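Local coordinates for protein flavocytochrome C3 fumarate reductase (PDB 1QO8) that catalyses the reduction of fumarate to succinate in vitro, using one FAD and four covalently bound c-type hemes per subunit, at residues K99-D103 and L269-V273; Q123-A129 and A145-D151. All coordinates share one frame; numbering follows the deposited sequence.

Contact 1: K99-D103 and L269-V273; sequences KSWDD and LNSRV. With FAD (flavin-adenine dinucleotide), chain G.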
ATOM      1  N   LYS A  99      -5.008  31.674   7.390  1.00 60.65           N
ATOM      2  CA  LYS A  99      -4.799  30.247   7.184  1.00 61.12           C
ATOM      3  C   LYS A  99      -3.310  30.046   6.983  1.00 58.55           C
ATOM      4  O   LYS A  99      -2.653  30.969   6.501  1.00 55.05           O
ATOM      5  CB  LYS A  99      -5.592  29.815   5.927  1.00 64.81           C
ATOM      6  CG  LYS A  99      -7.096  29.840   6.269  1.00 69.18           C
ATOM      7  CD  LYS A  99      -7.965  29.676   5.032  1.00 73.34           C
ATOM      8  CE  LYS A  99      -8.677  30.945   4.583  1.00 74.63           C
ATOM      9  NZ  LYS A  99      -9.967  31.209   5.303  1.00 75.60           N
ATOM     10  N   SER A 100      -2.807  28.907   7.421  1.00 54.36           N
ATOM     11  CA  SER A 100      -1.461  28.510   7.081  1.00 54.48           C
ATOM     12  C   SER A 100      -1.139  28.881   5.635  1.00 52.22           C
ATOM     13  O   SER A 100      -1.888  28.638   4.698  1.00 49.86           O
ATOM     14  CB  SER A 100      -1.245  26.995   7.216  1.00 53.33           C
ATOM     15  OG  SER A 100       0.117  26.724   6.810  1.00 54.74           O
ATOM     16  N   TRP A 101       0.119  29.277   5.419  1.00 52.14           N
ATOM     17  CA  TRP A 101       0.542  29.576   4.040  1.00 50.00           C
ATOM     18  C   TRP A 101       0.520  28.282   3.233  1.00 51.41           C
ATOM     19  O   TRP A 101       0.485  28.298   2.007  1.00 50.58           O
ATOM     20  CB  TRP A 101       1.976  30.063   4.114  1.00 47.59           C
ATOM     21  CG  TRP A 101       3.062  29.102   4.514  1.00 42.52           C
ATOM     22  CD1 TRP A 101       3.544  28.944   5.788  1.00 39.93           C
ATOM     23  CD2 TRP A 101       3.852  28.256   3.655  1.00 40.93           C
ATOM     24  NE1 TRP A 101       4.531  27.995   5.745  1.00 41.09           N
ATOM     25  CE2 TRP A 101       4.797  27.589   4.481  1.00 40.05           C
ATOM     26  CE3 TRP A 101       3.829  27.964   2.275  1.00 38.17           C
ATOM     27  CZ2 TRP A 101       5.704  26.652   4.002  1.00 39.55           C
ATOM     28  CZ3 TRP A 101       4.768  27.058   1.773  1.00 38.43           C
ATOM     29  CH2 TRP A 101       5.668  26.378   2.658  1.00 40.85           C
ATOM     30  N   ASP A 102       0.800  27.173   3.914  1.00 50.21           N
ATOM     31  CA  ASP A 102       0.980  25.905   3.233  1.00 53.60           C
ATOM     32  C   ASP A 102      -0.373  25.210   3.056  1.00 55.77           C
ATOM     33  O   ASP A 102      -0.866  24.439   3.868  1.00 55.11           O
ATOM     34  CB  ASP A 102       2.014  25.071   3.969  1.00 54.13           C
ATOM     35  CG  ASP A 102       2.227  23.735   3.277  1.00 55.25           C
ATOM     36  OD1 ASP A 102       1.582  23.484   2.237  1.00 51.92           O
ATOM     37  OD2 ASP A 102       3.038  22.957   3.831  1.00 56.99           O
ATOM     38  N   ASP A 103      -1.054  25.527   1.987  1.00 58.41           N
ATOM     39  CA  ASP A 103      -2.442  25.194   1.722  1.00 64.55           C
ATOM     40  C   ASP A 103      -2.574  24.028   0.763  1.00 66.67           C
ATOM     41  O   ASP A 103      -3.590  23.917   0.083  1.00 69.77           O
ATOM     42  CB  ASP A 103      -3.171  26.410   1.126  1.00 66.77           C
ATOM     43  CG  ASP A 103      -2.438  27.192   0.045  1.00 68.50           C
ATOM     44  OD1 ASP A 103      -1.354  26.803  -0.469  1.00 68.78           O
ATOM     45  OD2 ASP A 103      -2.994  28.258  -0.338  1.00 69.85           O
ATOM     46  N   LEU A 269      14.031  27.517   4.769  1.00 43.82           N
ATOM     47  CA  LEU A 269      12.884  27.234   5.581  1.00 42.14           C
ATOM     48  C   LEU A 269      11.643  27.657   4.834  1.00 41.90           C
ATOM     49  O   LEU A 269      11.661  28.354   3.810  1.00 39.65           O
ATOM     50  CB  LEU A 269      13.108  27.971   6.916  1.00 42.70           C
ATOM     51  CG  LEU A 269      14.297  27.423   7.779  1.00 41.89           C
ATOM     52  CD1 LEU A 269      14.625  28.355   8.927  1.00 41.81           C
ATOM     53  CD2 LEU A 269      13.978  26.020   8.213  1.00 41.84           C
ATOM     54  N   ASN A 270      10.502  27.234   5.361  1.00 42.58           N
ATOM     55  CA  ASN A 270       9.149  27.484   4.832  1.00 42.59           C
ATOM     56  C   ASN A 270       9.169  27.304   3.295  1.00 44.79           C
ATOM     57  O   ASN A 270       8.496  28.035   2.569  1.00 42.79           O
ATOM     58  CB  ASN A 270       8.667  28.839   5.255  1.00 41.81           C
ATOM     59  CG  ASN A 270       8.967  29.173   6.698  1.00 45.42           C
ATOM     60  OD1 ASN A 270       8.399  28.566   7.648  1.00 42.90           O
ATOM     61  ND2 ASN A 270       9.820  30.207   6.946  1.00 45.90           N
ATOM     62  N   SER A 271       9.799  26.233   2.831  1.00 40.88           N
ATOM     63  CA  SER A 271       9.937  25.838   1.438  1.00 43.74           C
ATOM     64  C   SER A 271       9.534  24.358   1.288  1.00 43.21           C
ATOM     65  O   SER A 271      10.320  23.447   1.567  1.00 42.54           O
ATOM     66  CB  SER A 271      11.448  25.958   1.090  1.00 43.01           C
ATOM     67  OG  SER A 271      11.720  27.347   1.317  1.00 42.87           O
ATOM     68  N   ARG A 272       8.297  24.154   0.881  1.00 42.30           N
ATOM     69  CA  ARG A 272       7.764  22.836   0.636  1.00 43.51           C
ATOM     70  C   ARG A 272       7.928  22.357  -0.816  1.00 45.79           C
ATOM     71  O   ARG A 272       7.425  22.967  -1.807  1.00 45.32           O
ATOM     72  CB  ARG A 272       6.268  22.826   1.000  1.00 43.02           C
ATOM     73  CG  ARG A 272       5.696  21.425   0.790  1.00 44.41           C
ATOM     74  CD  ARG A 272       4.255  21.500   1.299  1.00 46.47           C
ATOM     75  NE  ARG A 272       3.792  20.151   1.520  1.00 45.65           N
ATOM     76  CZ  ARG A 272       2.500  19.841   1.664  1.00 47.62           C
ATOM     77  NH1 ARG A 272       1.567  20.775   1.650  1.00 48.97           N
ATOM     78  NH2 ARG A 272       2.187  18.555   1.839  1.00 45.67           N
ATOM     79  N   VAL A 273       8.615  21.220  -0.890  1.00 42.25           N
ATOM     80  CA  VAL A 273       8.776  20.573  -2.180  1.00 43.75           C
ATOM     81  C   VAL A 273       7.432  19.862  -2.482  1.00 44.37           C
ATOM     82  O   VAL A 273       6.898  19.202  -1.574  1.00 38.31           O
ATOM     83  CB  VAL A 273       9.921  19.560  -2.197  1.00 42.19           C
ATOM     84  CG1 VAL A 273       9.815  18.742  -3.508  1.00 40.01           C
ATOM     85  CG2 VAL A 273      11.286  20.234  -2.101  1.00 41.27           C
TER
HETATM   86  PA  FAD G 605      12.473  13.776  10.175  1.00 37.10           P
HETATM   87  O1A FAD G 605      13.389  14.038  11.330  1.00 36.29           O
HETATM   88  O2A FAD G 605      11.128  13.789  10.336  1.00 34.89           O
HETATM   89  O5B FAD G 605      12.629  15.106   9.352  1.00 38.68           O
HETATM   90  C5B FAD G 605      12.063  15.287   7.990  1.00 37.74           C
HETATM   91  C4B FAD G 605      12.227  16.839   7.592  1.00 37.13           C
HETATM   92  O4B FAD G 605      11.627  16.901   6.207  1.00 36.70           O
HETATM   93  C3B FAD G 605      11.266  17.744   8.431  1.00 36.57           C
HETATM   94  O3B FAD G 605      11.786  18.734   9.200  1.00 34.67           O
HETATM   95  C2B FAD G 605      10.039  18.019   7.488  1.00 37.21           C
HETATM   96  O2B FAD G 605       9.387  19.298   7.688  1.00 40.43           O
HETATM   97  C1B FAD G 605      10.753  18.099   6.191  1.00 36.52           C
HETATM   98  N9A FAD G 605       9.886  17.833   5.036  1.00 40.56           N
HETATM   99  C8A FAD G 605       8.849  16.940   4.930  1.00 37.92           C
HETATM  100  N7A FAD G 605       8.214  17.050   3.796  1.00 38.16           N
HETATM  101  C5A FAD G 605       8.858  18.067   3.098  1.00 37.60           C
HETATM  102  C6A FAD G 605       8.588  18.728   1.824  1.00 38.01           C
HETATM  103  N6A FAD G 605       7.618  18.394   1.018  1.00 38.15           N
HETATM  104  N1A FAD G 605       9.489  19.686   1.490  1.00 37.75           N
HETATM  105  C2A FAD G 605      10.476  20.133   2.338  1.00 39.56           C
HETATM  106  N3A FAD G 605      10.780  19.591   3.539  1.00 38.68           N
HETATM  107  C4A FAD G 605       9.913  18.591   3.855  1.00 38.96           C
HETATM  108  N1  FAD G 605      14.094   6.466  16.807  1.00 45.98           N
HETATM  109  C2  FAD G 605      15.214   6.016  17.305  1.00 47.89           C
HETATM  110  O2  FAD G 605      15.992   5.274  16.800  1.00 45.75           O
HETATM  111  N3  FAD G 605      15.678   6.388  18.603  1.00 52.54           N
HETATM  112  C4  FAD G 605      14.861   7.275  19.297  1.00 53.17           C
HETATM  113  O4  FAD G 605      15.161   7.594  20.412  1.00 56.32           O
HETATM  114  C4X FAD G 605      13.582   7.709  18.740  1.00 48.56           C
HETATM  115  N5  FAD G 605      12.774   8.511  19.450  1.00 46.53           N
HETATM  116  C5X FAD G 605      11.624   8.988  18.917  1.00 44.72           C
HETATM  117  C6  FAD G 605      10.836   9.835  19.708  1.00 43.24           C
HETATM  118  C7  FAD G 605       9.667  10.342  19.194  1.00 45.29           C
HETATM  119  C7M FAD G 605       8.772  11.254  19.970  1.00 43.57           C
HETATM  120  C8  FAD G 605       9.315  10.014  17.835  1.00 44.00           C
HETATM  121  C8M FAD G 605       8.081  10.619  17.238  1.00 44.80           C
HETATM  122  C9  FAD G 605      10.101   9.211  17.049  1.00 40.94           C
HETATM  123  C9A FAD G 605      11.265   8.678  17.549  1.00 42.13           C
HETATM  124  N10 FAD G 605      12.134   7.815  16.852  1.00 41.14           N
HETATM  125  C10 FAD G 605      13.259   7.327  17.397  1.00 44.56           C
HETATM  126  C1' FAD G 605      12.055   7.734  15.359  1.00 43.11           C
HETATM  127  C2' FAD G 605      13.183   8.612  14.721  1.00 41.42           C
HETATM  128  O2' FAD G 605      13.156   9.789  15.598  1.00 42.40           O
HETATM  129  C3' FAD G 605      12.596   9.123  13.382  1.00 39.59           C
HETATM  130  O3' FAD G 605      12.268   8.026  12.521  1.00 42.08           O
HETATM  131  C4' FAD G 605      13.799   9.698  12.562  1.00 41.19           C
HETATM  132  O4' FAD G 605      14.203  10.875  13.327  1.00 37.41           O
HETATM  133  C5' FAD G 605      13.187  10.207  11.207  1.00 36.37           C
HETATM  134  O5' FAD G 605      14.321  11.119  10.636  1.00 41.82           O
HETATM  135  P   FAD G 605      14.242  11.740   9.229  1.00 38.53           P
HETATM  136  O1P FAD G 605      15.546  12.489   9.077  1.00 38.39           O
HETATM  137  O2P FAD G 605      13.927  10.660   8.406  1.00 38.75           O
HETATM  138  O3P FAD G 605      13.038  12.545   9.287  1.00 35.93           O
HETATM  139  O   HOH W   1       6.457  26.638   7.522  1.00 45.06           O

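Contact 2: Q123-A129 and A145-D151; sequences QVLVVGA and ANVILVD. With FAD (flavin-adenine dinucleotide), chain G.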
ATOM      1  N   GLN A 123      23.914  21.285  -7.603  1.00 47.30           N
ATOM      2  CA  GLN A 123      24.169  19.877  -7.909  1.00 47.98           C
ATOM      3  C   GLN A 123      23.271  18.907  -7.125  1.00 49.27           C
ATOM      4  O   GLN A 123      22.731  17.915  -7.666  1.00 46.13           O
ATOM      5  CB  GLN A 123      25.675  19.717  -7.604  1.00 49.88           C
ATOM      6  CG  GLN A 123      26.393  20.604  -8.652  1.00 54.74           C
ATOM      7  CD  GLN A 123      27.879  20.432  -8.630  1.00 55.20           C
ATOM      8  OE1 GLN A 123      28.497  20.201  -7.577  1.00 56.01           O
ATOM      9  NE2 GLN A 123      28.386  20.528  -9.856  1.00 56.36           N
ATOM     10  N   VAL A 124      23.104  19.198  -5.809  1.00 48.31           N
ATOM     11  CA  VAL A 124      22.378  18.274  -4.905  1.00 48.89           C
ATOM     12  C   VAL A 124      21.304  19.056  -4.155  1.00 46.66           C
ATOM     13  O   VAL A 124      21.620  20.019  -3.442  1.00 46.31           O
ATOM     14  CB  VAL A 124      23.218  17.539  -3.875  1.00 49.13           C
ATOM     15  CG1 VAL A 124      22.442  16.504  -3.012  1.00 48.56           C
ATOM     16  CG2 VAL A 124      24.364  16.709  -4.543  1.00 49.14           C
ATOM     17  N   LEU A 125      20.048  18.707  -4.409  1.00 46.54           N
ATOM     18  CA  LEU A 125      18.922  19.228  -3.652  1.00 46.06           C
ATOM     19  C   LEU A 125      18.540  18.203  -2.556  1.00 47.70           C
ATOM     20  O   LEU A 125      18.194  17.065  -2.907  1.00 43.19           O
ATOM     21  CB  LEU A 125      17.673  19.291  -4.513  1.00 44.27           C
ATOM     22  CG  LEU A 125      16.585  20.273  -4.296  1.00 45.10           C
ATOM     23  CD1 LEU A 125      15.243  19.652  -4.635  1.00 45.59           C
ATOM     24  CD2 LEU A 125      16.549  21.125  -3.011  1.00 44.25           C
ATOM     25  N   VAL A 126      18.545  18.684  -1.304  1.00 45.83           N
ATOM     26  CA  VAL A 126      18.208  17.769  -0.193  1.00 43.05           C
ATOM     27  C   VAL A 126      16.866  18.250   0.343  1.00 42.26           C
ATOM     28  O   VAL A 126      16.766  19.463   0.659  1.00 43.80           O
ATOM     29  CB  VAL A 126      19.221  17.776   0.950  1.00 43.64           C
ATOM     30  CG1 VAL A 126      18.750  16.769   2.093  1.00 39.52           C
ATOM     31  CG2 VAL A 126      20.577  17.290   0.462  1.00 40.17           C
ATOM     32  N   VAL A 127      15.855  17.381   0.241  1.00 38.58           N
ATOM     33  CA  VAL A 127      14.522  17.782   0.662  1.00 39.22           C
ATOM     34  C   VAL A 127      14.260  17.258   2.105  1.00 40.45           C
ATOM     35  O   VAL A 127      14.121  16.049   2.258  1.00 38.23           O
ATOM     36  CB  VAL A 127      13.489  17.155  -0.293  1.00 40.93           C
ATOM     37  CG1 VAL A 127      12.079  17.574   0.007  1.00 35.20           C
ATOM     38  CG2 VAL A 127      13.946  17.415  -1.749  1.00 40.90           C
ATOM     39  N   GLY A 128      14.297  18.176   3.088  1.00 40.24           N
ATOM     40  CA  GLY A 128      13.985  17.743   4.473  1.00 40.61           C
ATOM     41  C   GLY A 128      15.245  17.900   5.300  1.00 40.47           C
ATOM     42  O   GLY A 128      16.274  17.303   5.063  1.00 39.95           O
ATOM     43  N   ALA A 129      15.177  18.718   6.328  1.00 42.66           N
ATOM     44  CA  ALA A 129      16.335  18.903   7.213  1.00 43.22           C
ATOM     45  C   ALA A 129      16.040  18.313   8.579  1.00 43.56           C
ATOM     46  O   ALA A 129      16.060  18.995   9.613  1.00 40.73           O
ATOM     47  CB  ALA A 129      16.623  20.395   7.336  1.00 43.18           C
ATOM     48  N   ALA A 145      30.141  18.636  -3.672  1.00 61.14           N
ATOM     49  CA  ALA A 145      29.045  19.113  -4.522  1.00 57.15           C
ATOM     50  C   ALA A 145      28.481  20.363  -3.909  1.00 57.51           C
ATOM     51  O   ALA A 145      28.559  20.567  -2.676  1.00 58.67           O
ATOM     52  CB  ALA A 145      28.029  18.015  -4.752  1.00 56.78           C
ATOM     53  N   ASN A 146      27.933  21.245  -4.754  1.00 55.28           N
ATOM     54  CA  ASN A 146      27.067  22.289  -4.209  1.00 55.34           C
ATOM     55  C   ASN A 146      25.715  21.693  -3.815  1.00 52.46           C
ATOM     56  O   ASN A 146      25.195  20.761  -4.462  1.00 49.65           O
ATOM     57  CB  ASN A 146      26.870  23.371  -5.288  1.00 58.56           C
ATOM     58  CG  ASN A 146      28.192  23.989  -5.735  1.00 61.35           C
ATOM     59  OD1 ASN A 146      29.027  24.458  -4.965  1.00 64.64           O
ATOM     60  ND2 ASN A 146      28.421  24.007  -7.033  1.00 61.66           N
ATOM     61  N   VAL A 147      25.085  22.263  -2.794  1.00 50.40           N
ATOM     62  CA  VAL A 147      23.917  21.671  -2.139  1.00 48.08           C
ATOM     63  C   VAL A 147      22.909  22.763  -1.811  1.00 47.91           C
ATOM     64  O   VAL A 147      23.296  23.809  -1.307  1.00 48.80           O
ATOM     65  CB  VAL A 147      24.320  20.991  -0.817  1.00 48.96           C
ATOM     66  CG1 VAL A 147      23.138  20.582   0.076  1.00 48.11           C
ATOM     67  CG2 VAL A 147      25.139  19.744  -1.092  1.00 48.83           C
ATOM     68  N   ILE A 148      21.630  22.531  -2.080  1.00 46.39           N
ATOM     69  CA  ILE A 148      20.584  23.330  -1.462  1.00 46.02           C
ATOM     70  C   ILE A 148      19.870  22.402  -0.450  1.00 45.66           C
ATOM     71  O   ILE A 148      19.728  21.251  -0.828  1.00 42.84           O
ATOM     72  CB  ILE A 148      19.620  23.915  -2.505  1.00 44.31           C
ATOM     73  CG1 ILE A 148      20.414  24.980  -3.358  1.00 45.84           C
ATOM     74  CG2 ILE A 148      18.386  24.545  -1.899  1.00 43.58           C
ATOM     75  CD1 ILE A 148      19.548  25.512  -4.491  1.00 44.88           C
ATOM     76  N   LEU A 149      19.519  22.911   0.726  1.00 43.98           N
ATOM     77  CA  LEU A 149      18.874  22.054   1.736  1.00 44.27           C
ATOM     78  C   LEU A 149      17.536  22.734   1.921  1.00 42.07           C
ATOM     79  O   LEU A 149      17.703  23.925   2.285  1.00 44.75           O
ATOM     80  CB  LEU A 149      19.610  22.019   3.082  1.00 42.71           C
ATOM     81  CG  LEU A 149      18.891  21.395   4.290  1.00 43.16           C
ATOM     82  CD1 LEU A 149      18.362  19.980   3.939  1.00 36.51           C
ATOM     83  CD2 LEU A 149      19.849  21.264   5.491  1.00 39.77           C
ATOM     84  N   VAL A 150      16.390  22.112   1.735  1.00 39.23           N
ATOM     85  CA  VAL A 150      15.137  22.830   1.951  1.00 40.68           C
ATOM     86  C   VAL A 150      14.265  22.170   3.028  1.00 43.47           C
ATOM     87  O   VAL A 150      14.265  20.938   3.166  1.00 44.12           O
ATOM     88  CB  VAL A 150      14.272  22.948   0.680  1.00 43.00           C
ATOM     89  CG1 VAL A 150      14.998  23.689  -0.466  1.00 43.96           C
ATOM     90  CG2 VAL A 150      13.898  21.579   0.100  1.00 42.66           C
ATOM     91  N   ASP A 151      13.456  22.984   3.774  1.00 39.74           N
ATOM     92  CA  ASP A 151      12.561  22.285   4.708  1.00 39.91           C
ATOM     93  C   ASP A 151      11.253  23.027   4.668  1.00 38.08           C
ATOM     94  O   ASP A 151      11.326  24.242   4.714  1.00 40.48           O
ATOM     95  CB  ASP A 151      13.124  22.254   6.154  1.00 37.82           C
ATOM     96  CG  ASP A 151      12.288  21.324   7.037  1.00 40.12           C
ATOM     97  OD1 ASP A 151      11.159  21.650   7.383  1.00 38.29           O
ATOM     98  OD2 ASP A 151      12.856  20.243   7.369  1.00 43.65           O
TER
HETATM   99  PA  FAD G 605      12.473  13.776  10.175  1.00 37.10           P
HETATM  100  O1A FAD G 605      13.389  14.038  11.330  1.00 36.29           O
HETATM  101  O2A FAD G 605      11.128  13.789  10.336  1.00 34.89           O
HETATM  102  O5B FAD G 605      12.629  15.106   9.352  1.00 38.68           O
HETATM  103  C5B FAD G 605      12.063  15.287   7.990  1.00 37.74           C
HETATM  104  C4B FAD G 605      12.227  16.839   7.592  1.00 37.13           C
HETATM  105  O4B FAD G 605      11.627  16.901   6.207  1.00 36.70           O
HETATM  106  C3B FAD G 605      11.266  17.744   8.431  1.00 36.57           C
HETATM  107  O3B FAD G 605      11.786  18.734   9.200  1.00 34.67           O
HETATM  108  C2B FAD G 605      10.039  18.019   7.488  1.00 37.21           C
HETATM  109  O2B FAD G 605       9.387  19.298   7.688  1.00 40.43           O
HETATM  110  C1B FAD G 605      10.753  18.099   6.191  1.00 36.52           C
HETATM  111  N9A FAD G 605       9.886  17.833   5.036  1.00 40.56           N
HETATM  112  C8A FAD G 605       8.849  16.940   4.930  1.00 37.92           C
HETATM  113  N7A FAD G 605       8.214  17.050   3.796  1.00 38.16           N
HETATM  114  C5A FAD G 605       8.858  18.067   3.098  1.00 37.60           C
HETATM  115  C6A FAD G 605       8.588  18.728   1.824  1.00 38.01           C
HETATM  116  N6A FAD G 605       7.618  18.394   1.018  1.00 38.15           N
HETATM  117  N1A FAD G 605       9.489  19.686   1.490  1.00 37.75           N
HETATM  118  C2A FAD G 605      10.476  20.133   2.338  1.00 39.56           C
HETATM  119  N3A FAD G 605      10.780  19.591   3.539  1.00 38.68           N
HETATM  120  C4A FAD G 605       9.913  18.591   3.855  1.00 38.96           C
HETATM  121  N1  FAD G 605      14.094   6.466  16.807  1.00 45.98           N
HETATM  122  C2  FAD G 605      15.214   6.016  17.305  1.00 47.89           C
HETATM  123  O2  FAD G 605      15.992   5.274  16.800  1.00 45.75           O
HETATM  124  N3  FAD G 605      15.678   6.388  18.603  1.00 52.54           N
HETATM  125  C4  FAD G 605      14.861   7.275  19.297  1.00 53.17           C
HETATM  126  O4  FAD G 605      15.161   7.594  20.412  1.00 56.32           O
HETATM  127  C4X FAD G 605      13.582   7.709  18.740  1.00 48.56           C
HETATM  128  N5  FAD G 605      12.774   8.511  19.450  1.00 46.53           N
HETATM  129  C5X FAD G 605      11.624   8.988  18.917  1.00 44.72           C
HETATM  130  C6  FAD G 605      10.836   9.835  19.708  1.00 43.24           C
HETATM  131  C7  FAD G 605       9.667  10.342  19.194  1.00 45.29           C
HETATM  132  C7M FAD G 605       8.772  11.254  19.970  1.00 43.57           C
HETATM  133  C8  FAD G 605       9.315  10.014  17.835  1.00 44.00           C
HETATM  134  C8M FAD G 605       8.081  10.619  17.238  1.00 44.80           C
HETATM  135  C9  FAD G 605      10.101   9.211  17.049  1.00 40.94           C
HETATM  136  C9A FAD G 605      11.265   8.678  17.549  1.00 42.13           C
HETATM  137  N10 FAD G 605      12.134   7.815  16.852  1.00 41.14           N
HETATM  138  C10 FAD G 605      13.259   7.327  17.397  1.00 44.56           C
HETATM  139  C1' FAD G 605      12.055   7.734  15.359  1.00 43.11           C
HETATM  140  C2' FAD G 605      13.183   8.612  14.721  1.00 41.42           C
HETATM  141  O2' FAD G 605      13.156   9.789  15.598  1.00 42.40           O
HETATM  142  C3' FAD G 605      12.596   9.123  13.382  1.00 39.59           C
HETATM  143  O3' FAD G 605      12.268   8.026  12.521  1.00 42.08           O
HETATM  144  C4' FAD G 605      13.799   9.698  12.562  1.00 41.19           C
HETATM  145  O4' FAD G 605      14.203  10.875  13.327  1.00 37.41           O
HETATM  146  C5' FAD G 605      13.187  10.207  11.207  1.00 36.37           C
HETATM  147  O5' FAD G 605      14.321  11.119  10.636  1.00 41.82           O
HETATM  148  P   FAD G 605      14.242  11.740   9.229  1.00 38.53           P
HETATM  149  O1P FAD G 605      15.546  12.489   9.077  1.00 38.39           O
HETATM  150  O2P FAD G 605      13.927  10.660   8.406  1.00 38.75           O
HETATM  151  O3P FAD G 605      13.038  12.545   9.287  1.00 35.93           O

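Contact 1: K99-D103 and L269-V273
D102 and R272 form the one salt bridge between the two segments. R272 NH1 donates to D102 OD1 at 2.8 Å, on the syn side of the carboxylate. The bond is bent, with an N-H...O angle of 144°. Only OD1 is bonded to NH1; the carboxylate and guanidinium planes stand 64° apart, not in the coplanar two-oxygen pairing. OD2 lies instead beside the R272 chain, 3.2 Å from R272 CD. With chi1 at -178° and the chain extended to NE, R272 reaches out from the strand and brings NH1 to D102. NH2 carries a second salt bridge, to the FAD-binding residue D339.

W101 makes the packing contact. The far end of its six-membered ring meets the N270 backbone, with W101 CH2 3.3 Å from N270 O. R272 N lies near the ring plane at the edge, and R272 CB is 4.0 Å from W101 CH2. One face of the indole is covered by CB of D102. A water accepts from W101 NE1 and donates to N270 OD1. N270 ND2 donates to the backbone O of D27.

The FAD adenine is read by backbone atoms. V273 N donates to FAD N1A at 3.0 Å, and FAD N6A donates to V273 O at 2.8 Å.

Segment 99-103 lies in the loop before helix 107-115. It packs on the start of strand 271-278, an outer strand of a four-stranded mixed sheet. W101 also meets H290 of the neighbouring strand 284-291 edge-to-face.

Contact 2: Q123-A129 and A145-D151
V126 and L149 interlock on one side of this parallel strand pair. V126 CG1 meets L149 CD1 at 3.7 Å, while V126 CG2 turns back to V147 CG1. V126 thus fits between the side chains of V147 and L149. Beyond it, L149 CD2 rests on the A129 methyl at 3.8 Å. At the start of the strands, V147 CG2 packs on V124 CB and the A145 methyl on V124 CG2. Helix 131-143 covers this face, with F134 and S137 against L149.

On the other face, L125 CD2 fills the hollow between I148 and V150, 4.0 Å from I148 CG2 and 3.9 Å from V150 CG1. V127 CG1 lies farther from V150 and reaches the FAD adenine, 3.7 Å from N1A.

Strand 124-127, helix 131-143 and strand 147-150 form the beta-alpha-beta unit of a Rossmann-type dinucleotide-binding fold. G128 fits the first glycine of its GxGxxG pattern. Its bare CA lets the ribose lie directly against the turn, with G128 CA 3.0 Å from FAD O4B. The strands run 14° from parallel, joined by a ladder of backbone bonds from V124 N-N146 O to G128 N-V150 O.

At the end away from FAD, Q123 OE1 accepts from N146 N. At the cofactor end, D151 turns its CG away from its own N (chi1 -171°), which carries the carboxylate to the ribose diol. OD1 takes FAD O2B, and OD2 takes FAD O3B at 2.6 Å. OD2 also accepts from A129 N at 3.0 Å through its anti lone pair, tying the glycine-rich turn to the FAD-binding carboxylate.

Contact 2 is a buried part of the FAD domain core; contact 1 is partly buried and joins a loop to an outer strand. Contact 2 relies on a regular backbone ladder and aliphatic packing. Contact 1 relies on one salt bridge, an indole packed on backbone, and a water. Their centres are about 17 Å apart, yet they touch. S271 N is 3.1 Å from D151 O, a probable hydrogen bond, and V273 CG2 packs on V127 CG1 and V150 CG2. They share the adenosine part of FAD: segment 269-273 holds the adenine edge, whereas segment 145-151 holds the ribose hydroxyls. Along the chain, both segments of contact 2 fall between those of contact 1.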